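Local coordinates for protein aspartate aminotransferase, cytoplasmic (PDB 6JPK) that catalyses the pyridoxal 5'-phosphate-dependent transfer of the amino group between L-aspartate and 2-oxoglutarate, giving oxaloacetate and L-glutamate, and works as a homodimer, at residues A[100-104]-A[281-285]; A[115-119]-A[247-251]; A[56-60]-A[301-306]. The protein carries 1 engineered substitution. The contacts are given in a common frame with arbitrary orientation. Numbering follows the deposited sequence.

Contact 1 of 3, residues A[100-104]-A[281-285]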
# COMPACT_ATOMS: atom_id res chain seq x y z
N VAL A 100 -16.12 5.23 15.76
CA VAL A 100 -15.65 4.75 14.46
C VAL A 100 -14.13 4.62 14.51
O VAL A 100 -13.43 5.60 14.78
CB VAL A 100 -16.10 5.68 13.31
CG1 VAL A 100 -15.66 5.11 11.96
CG2 VAL A 100 -17.60 5.86 13.32
N ALA A 101 -13.63 3.41 14.27
CA ALA A 101 -12.20 3.17 14.09
C ALA A 101 -11.91 3.27 12.60
O ALA A 101 -12.41 2.46 11.82
CB ALA A 101 -11.80 1.80 14.64
N SER A 102 -11.12 4.27 12.20
CA SER A 102 -10.87 4.56 10.79
C SER A 102 -9.39 4.39 10.50
O SER A 102 -8.55 4.95 11.22
CB SER A 102 -11.32 5.97 10.42
OG SER A 102 -12.71 6.15 10.67
N MET A 103 -9.07 3.63 9.46
CA MET A 103 -7.69 3.38 9.06
C MET A 103 -7.56 3.76 7.59
O MET A 103 -8.15 3.10 6.72
CB MET A 103 -7.32 1.92 9.28
CG MET A 103 -7.33 1.51 10.75
SD MET A 103 -5.66 1.63 11.44
CE MET A 103 -4.81 0.67 10.16
N GLN A 104 -6.78 4.80 7.32
CA GLN A 104 -6.45 5.12 5.93
C GLN A 104 -5.76 3.91 5.32
O GLN A 104 -4.89 3.29 5.94
CB GLN A 104 -5.57 6.35 5.86
CG GLN A 104 -5.13 6.73 4.45
CD GLN A 104 -4.18 7.92 4.45
OE1 GLN A 104 -4.18 8.74 5.38
NE2 GLN A 104 -3.37 8.01 3.40
N LEU A 281 -9.16 -0.78 16.87
CA LEU A 281 -8.20 0.11 16.22
C LEU A 281 -6.76 -0.32 16.52
O LEU A 281 -5.93 -0.38 15.61
CB LEU A 281 -8.43 1.56 16.65
CG LEU A 281 -7.49 2.59 16.01
CD1 LEU A 281 -7.66 2.64 14.50
CD2 LEU A 281 -7.75 3.96 16.63
N SER A 282 -6.47 -0.67 17.78
CA SER A 282 -5.10 -1.06 18.13
C SER A 282 -4.66 -2.30 17.36
O SER A 282 -3.49 -2.42 16.97
CB SER A 282 -4.99 -1.29 19.65
OG SER A 282 -5.69 -2.46 20.06
N GLN A 283 -5.58 -3.25 17.14
CA GLN A 283 -5.24 -4.45 16.40
C GLN A 283 -5.12 -4.19 14.90
O GLN A 283 -4.30 -4.84 14.23
CB GLN A 283 -6.29 -5.54 16.65
CG GLN A 283 -6.33 -6.01 18.08
CD GLN A 283 -5.02 -6.63 18.51
OE1 GLN A 283 -4.22 -7.08 17.68
NE2 GLN A 283 -4.78 -6.64 19.82
N LEU A 284 -5.94 -3.28 14.37
CA LEU A 284 -5.81 -2.90 12.96
C LEU A 284 -4.46 -2.25 12.69
O LEU A 284 -3.90 -2.42 11.60
CB LEU A 284 -6.95 -1.94 12.58
CG LEU A 284 -8.37 -2.52 12.55
CD1 LEU A 284 -9.36 -1.40 12.42
CD2 LEU A 284 -8.52 -3.51 11.38
N CYS A 285 -3.94 -1.50 13.66
CA CYS A 285 -2.63 -0.88 13.52
C CYS A 285 -1.52 -1.92 13.45
O CYS A 285 -0.51 -1.70 12.77
CB CYS A 285 -2.37 0.09 14.68
SG CYS A 285 -3.34 1.63 14.55

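Contact 2 of 3, residues A[115-119]-A[247-251]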
# COMPACT_ATOMS: atom_id res chain seq x y z
N ALA A 115 -9.87 -5.20 6.57
CA ALA A 115 -11.05 -5.74 7.23
C ALA A 115 -11.01 -7.25 7.25
O ALA A 115 -11.30 -7.88 8.27
CB ALA A 115 -12.32 -5.24 6.53
N ALA A 116 -10.62 -7.86 6.13
CA ALA A 116 -10.62 -9.32 6.04
C ALA A 116 -9.55 -9.93 6.94
O ALA A 116 -9.80 -10.94 7.60
CB ALA A 116 -10.41 -9.76 4.59
N SER A 117 -8.35 -9.33 6.97
CA SER A 117 -7.31 -9.81 7.89
C SER A 117 -7.79 -9.75 9.33
O SER A 117 -7.69 -10.73 10.08
CB SER A 117 -6.03 -9.00 7.74
OG SER A 117 -5.53 -9.04 6.42
N PHE A 118 -8.34 -8.60 9.73
CA PHE A 118 -8.86 -8.49 11.09
C PHE A 118 -9.96 -9.51 11.35
O PHE A 118 -9.94 -10.22 12.37
CB PHE A 118 -9.39 -7.08 11.36
CG PHE A 118 -10.02 -6.96 12.71
CD1 PHE A 118 -9.24 -6.77 13.83
CD2 PHE A 118 -11.39 -7.12 12.87
CE1 PHE A 118 -9.81 -6.70 15.09
CE2 PHE A 118 -11.96 -7.06 14.11
CZ PHE A 118 -11.16 -6.85 15.23
N ILE A 119 -10.94 -9.61 10.45
CA ILE A 119 -12.08 -10.49 10.68
C ILE A 119 -11.63 -11.96 10.71
O ILE A 119 -12.15 -12.75 11.50
CB ILE A 119 -13.17 -10.23 9.63
CG1 ILE A 119 -13.83 -8.86 9.90
CG2 ILE A 119 -14.24 -11.33 9.67
CD1 ILE A 119 -14.62 -8.30 8.71
N PHE A 247 -20.42 -3.03 12.62
CA PHE A 247 -20.21 -3.48 11.25
C PHE A 247 -18.98 -2.78 10.69
O PHE A 247 -18.42 -1.88 11.32
CB PHE A 247 -21.45 -3.24 10.37
CG PHE A 247 -21.82 -1.77 10.18
CD1 PHE A 247 -22.45 -1.05 11.19
CD2 PHE A 247 -21.56 -1.12 8.97
CE1 PHE A 247 -22.80 0.29 11.01
CE2 PHE A 247 -21.90 0.22 8.78
CZ PHE A 247 -22.53 0.94 9.80
N PHE A 248 -18.58 -3.19 9.47
CA PHE A 248 -17.38 -2.68 8.80
C PHE A 248 -17.74 -1.98 7.49
O PHE A 248 -18.72 -2.34 6.83
CB PHE A 248 -16.38 -3.79 8.47
CG PHE A 248 -15.81 -4.47 9.68
CD1 PHE A 248 -16.55 -5.43 10.36
CD2 PHE A 248 -14.53 -4.16 10.13
CE1 PHE A 248 -16.02 -6.07 11.48
CE2 PHE A 248 -13.99 -4.80 11.24
CZ PHE A 248 -14.74 -5.75 11.92
N VAL A 249 -16.92 -1.01 7.12
CA VAL A 249 -17.08 -0.29 5.85
C VAL A 249 -15.71 -0.17 5.18
O VAL A 249 -14.75 0.26 5.82
CB VAL A 249 -17.70 1.11 6.04
CG1 VAL A 249 -17.90 1.78 4.68
CG2 VAL A 249 -19.01 1.04 6.82
N CYS A 250 -15.64 -0.53 3.90
CA CYS A 250 -14.43 -0.33 3.09
C CYS A 250 -14.72 0.71 2.02
O CYS A 250 -15.58 0.50 1.16
CB CYS A 250 -13.98 -1.65 2.46
SG CYS A 250 -13.76 -2.98 3.65
N GLN A 251 -13.99 1.82 2.06
CA GLN A 251 -14.32 3.03 1.31
C GLN A 251 -13.17 3.37 0.38
O GLN A 251 -12.01 3.35 0.78
CB GLN A 251 -14.58 4.19 2.27
CG GLN A 251 -14.76 5.57 1.66
CD GLN A 251 -14.84 6.64 2.75
OE1 GLN A 251 -14.19 6.51 3.79
NE2 GLN A 251 -15.66 7.66 2.54

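Contact 3 of 3, residues A[56-60]-A[301-306]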
# COMPACT_ATOMS: atom_id res chain seq x y z
N ALA A 56 -7.59 21.46 -5.55
CA ALA A 56 -7.13 21.10 -4.21
C ALA A 56 -5.64 20.74 -4.20
O ALA A 56 -4.91 21.11 -3.28
CB ALA A 56 -7.96 19.93 -3.66
N SER A 57 -5.17 20.02 -5.22
CA SER A 57 -3.76 19.67 -5.23
C SER A 57 -2.88 20.90 -5.39
O SER A 57 -1.82 20.98 -4.76
CB SER A 57 -3.45 18.60 -6.30
OG SER A 57 -3.67 19.07 -7.61
N LYS A 58 -3.32 21.90 -6.17
CA LYS A 58 -2.58 23.15 -6.27
C LYS A 58 -2.53 23.89 -4.93
O LYS A 58 -1.48 24.43 -4.55
CB LYS A 58 -3.20 24.06 -7.34
CG LYS A 58 -3.09 23.53 -8.77
CD LYS A 58 -1.63 23.40 -9.20
CE LYS A 58 -1.51 23.17 -10.71
NZ LYS A 58 -2.17 24.26 -11.49
N ILE A 59 -3.66 23.95 -4.23
CA ILE A 59 -3.72 24.59 -2.92
C ILE A 59 -2.78 23.89 -1.95
O ILE A 59 -2.03 24.53 -1.21
CB ILE A 59 -5.17 24.62 -2.41
CG1 ILE A 59 -6.00 25.59 -3.25
CG2 ILE A 59 -5.22 25.03 -0.91
CD1 ILE A 59 -7.51 25.45 -3.05
N VAL A 60 -2.81 22.55 -1.94
CA VAL A 60 -2.02 21.79 -0.97
C VAL A 60 -0.53 21.99 -1.21
O VAL A 60 0.25 22.15 -0.26
CB VAL A 60 -2.43 20.31 -1.01
CG1 VAL A 60 -1.34 19.42 -0.42
CG2 VAL A 60 -3.75 20.12 -0.26
N ARG A 301 -4.04 13.99 1.48
CA ARG A 301 -4.03 15.44 1.66
C ARG A 301 -5.03 16.10 0.73
O ARG A 301 -5.74 17.03 1.13
CB ARG A 301 -2.62 16.00 1.42
CG ARG A 301 -1.59 15.63 2.49
CD ARG A 301 -0.22 16.30 2.22
NE ARG A 301 0.28 15.97 0.89
CZ ARG A 301 1.36 15.23 0.63
NH1 ARG A 301 2.11 14.73 1.61
NH2 ARG A 301 1.71 15.00 -0.63
N ILE A 302 -5.14 15.61 -0.50
CA ILE A 302 -6.05 16.21 -1.47
C ILE A 302 -7.49 16.01 -1.03
O ILE A 302 -8.28 16.96 -0.98
CB ILE A 302 -5.80 15.62 -2.87
CG1 ILE A 302 -4.50 16.16 -3.45
CG2 ILE A 302 -6.97 15.92 -3.81
CD1 ILE A 302 -4.08 15.45 -4.75
N ALA A 303 -7.83 14.77 -0.66
CA ALA A 303 -9.18 14.44 -0.23
C ALA A 303 -9.56 15.20 1.03
O ALA A 303 -10.67 15.73 1.14
CB ALA A 303 -9.30 12.92 -0.01
N ALA A 304 -8.63 15.29 1.99
CA ALA A 304 -8.93 16.04 3.21
C ALA A 304 -9.15 17.51 2.88
O ALA A 304 -10.01 18.17 3.48
CB ALA A 304 -7.79 15.89 4.23
N GLU A 305 -8.40 18.05 1.91
CA GLU A 305 -8.57 19.46 1.57
C GLU A 305 -9.98 19.71 1.03
O GLU A 305 -10.66 20.64 1.47
CB GLU A 305 -7.51 19.89 0.54
CG GLU A 305 -7.35 21.38 0.44
CD GLU A 305 -6.80 22.01 1.72
OE1 GLU A 305 -6.09 21.32 2.50
OE2 GLU A 305 -7.08 23.21 1.95
N ILE A 306 -10.43 18.86 0.11
CA ILE A 306 -11.79 18.97 -0.42
C ILE A 306 -12.82 18.83 0.70
O ILE A 306 -13.71 19.67 0.86
CB ILE A 306 -12.02 17.92 -1.52
CG1 ILE A 306 -11.16 18.25 -2.76
CG2 ILE A 306 -13.49 17.83 -1.87
CD1 ILE A 306 -11.32 17.23 -3.89

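Contact 1 of 3, residues A[100-104]-A[281-285]
An apolar helix-on-sheet packing joins the edge of the large mixed sheet of the aminotransferase fold to a helix on one of its faces. Segment 100-104 belongs to strand 100-106, the outermost strand at this end of the sheet within the chain, and segment 281-285 to helix 274-289. Their axes run nearly parallel, at 16°, and approach to 9.0 Å. The alternation of the strand decides which side chains face the helix: the CA-to-CB bonds of Ala101 and Met103 point toward it, whereas that of Ser102 points away, and Ser102 OG is hydrogen-bonded to His268 ND1. Where the strand carries the small Ala101, the backbones come closest, with the CA atoms of Ala101 and Leu281 5.5 Å apart and Ala101 CB lying 3.9 Å from Leu281 CB. Two residues on, Met103 spans a wider gap, 7.6 Å between its CA and that of Leu284. The Met103 side chain reaches three helix residues: its SD is 3.8 Å from Leu281 CD1 and 3.9 Å from Cys285 SG, its CG is 3.9 Å from Leu284 CD1, and its CE approaches Leu284 O at 3.5 Å. Leu281, Leu284 and Cys285 share this partner because i, i+3 and i+4 spacing puts them on one side of the helix. Around the contact, strand 264-270 pairs antiparallel with strand 100-106, helix 107-127 places Leu114 on Met103 and Phe118 on Leu284, and helix 274-289 also meets the second subunit, through Ser282, which points away from the strand, and Gln283, whose NE2 is hydrogen-bonded to Glu10 O of that chain.

Contact 2 of 3, residues A[115-119]-A[247-251]
Phe248 is the main contributor from the strand, with 82 Å² of its surface covered by the helix segment. Its CA-to-CB bond points toward helix 107-127, and its ring meets three residues of that helix. Ile119 CD1 sits 3.9 Å from the centroid of the Phe248 ring and 14° off the ring normal, a CH-pi contact over the face. Phe118 meets the same ring rim to rim, with the planes at 46°, the centroids 5.9 Å apart and Phe118 CD2 3.7 Å from Phe248 CZ. Ala115 CB is more distant, 4.4 Å from Phe248 CD2. Val249 turns away, as strand alternation requires, and packs beyond the opposite face on Leu87 of helix 77-87. Helices thus flank the sheet on both faces, the three-layer alpha-beta-alpha arrangement of the large domain in fold-type I PLP enzymes; strand 247-252 lies inside this sheet, between strands 264-270 and 215-220. The segment axes here run at 154° and 10.5 Å. Cys250 points back toward the helix and places SG 3.9 Å from Ala115 CB, so the small Ala115 meets both inward-facing strand residues. At Gln251, again on the far side, OE1 is hydrogen-bonded to His268 NE2 and NE2 to Ala83 O.

Contact 3 of 3, residues A[56-60]-A[301-306]
Two alpha-helical segments cross at 103° between their N-to-C directions, with their axes 9.0 Å apart at closest approach. This is steep helix-helix packing between helix 51-62 and helix 297-308 of the aminotransferase fold, and its backbones come nearest at Ser57 and Ile302, whose CA atoms are 5.6 Å apart. The small Ala56 and Ser57 at the crossing are consistent with this close approach. Ala56 CB points into the other helix and touches one side of it over a full turn, 4.1 Å from Ile302 CG2, 4.2 Å from Glu305 CB and 3.7 Å from Ile306 CG1. Ser57 contributes its CB, 3.6 Å from Ile302 CD1, while its OG is hydrogen-bonded to Lys54 O within its own helix. Val60 has 74 Å² covered by segment 301-306, where it touches Arg301 and Glu305. The CG1 of Val60 lies 4.0 Å from Arg301 NE, and the guanidinium continues past it to a salt bridge between NH2 and Glu262 OE2 of the second subunit. Trp316 of helix 310-340 packs on Ile306 nearby. Glu305 OE1 takes a weak hydrogen bond from Gln63 NE2, and the carboxylate extends alongside helix 51-62, with OE2 3.9 Å from Ile59 CG2 and OE1 3.8 Å from Val60 CG2.

Contacts 1 and 2 form one continuous packed region: their centres are 10 Å apart, and Phe118 of contact 2 bridges them, its CB 3.7 Å from Leu284 CD2 and its CE1 4.0 Å from Gln283 CB. Both use the same sheet, and strand 100-106 runs directly into helix 107-127. Contact 3 stands apart, its centre about 23 Å from that of contact 1 and 26 Å from that of contact 2, although helix 297-308 is the next helix after 274-289. Along the chain, contact 2 is nested within contact 1, and contact 1 within contact 3. Contact 2 lies near the probable substrate site: the side chain of Cys250 is about 8 Å from that of Trp138, which by similarity binds L-aspartate.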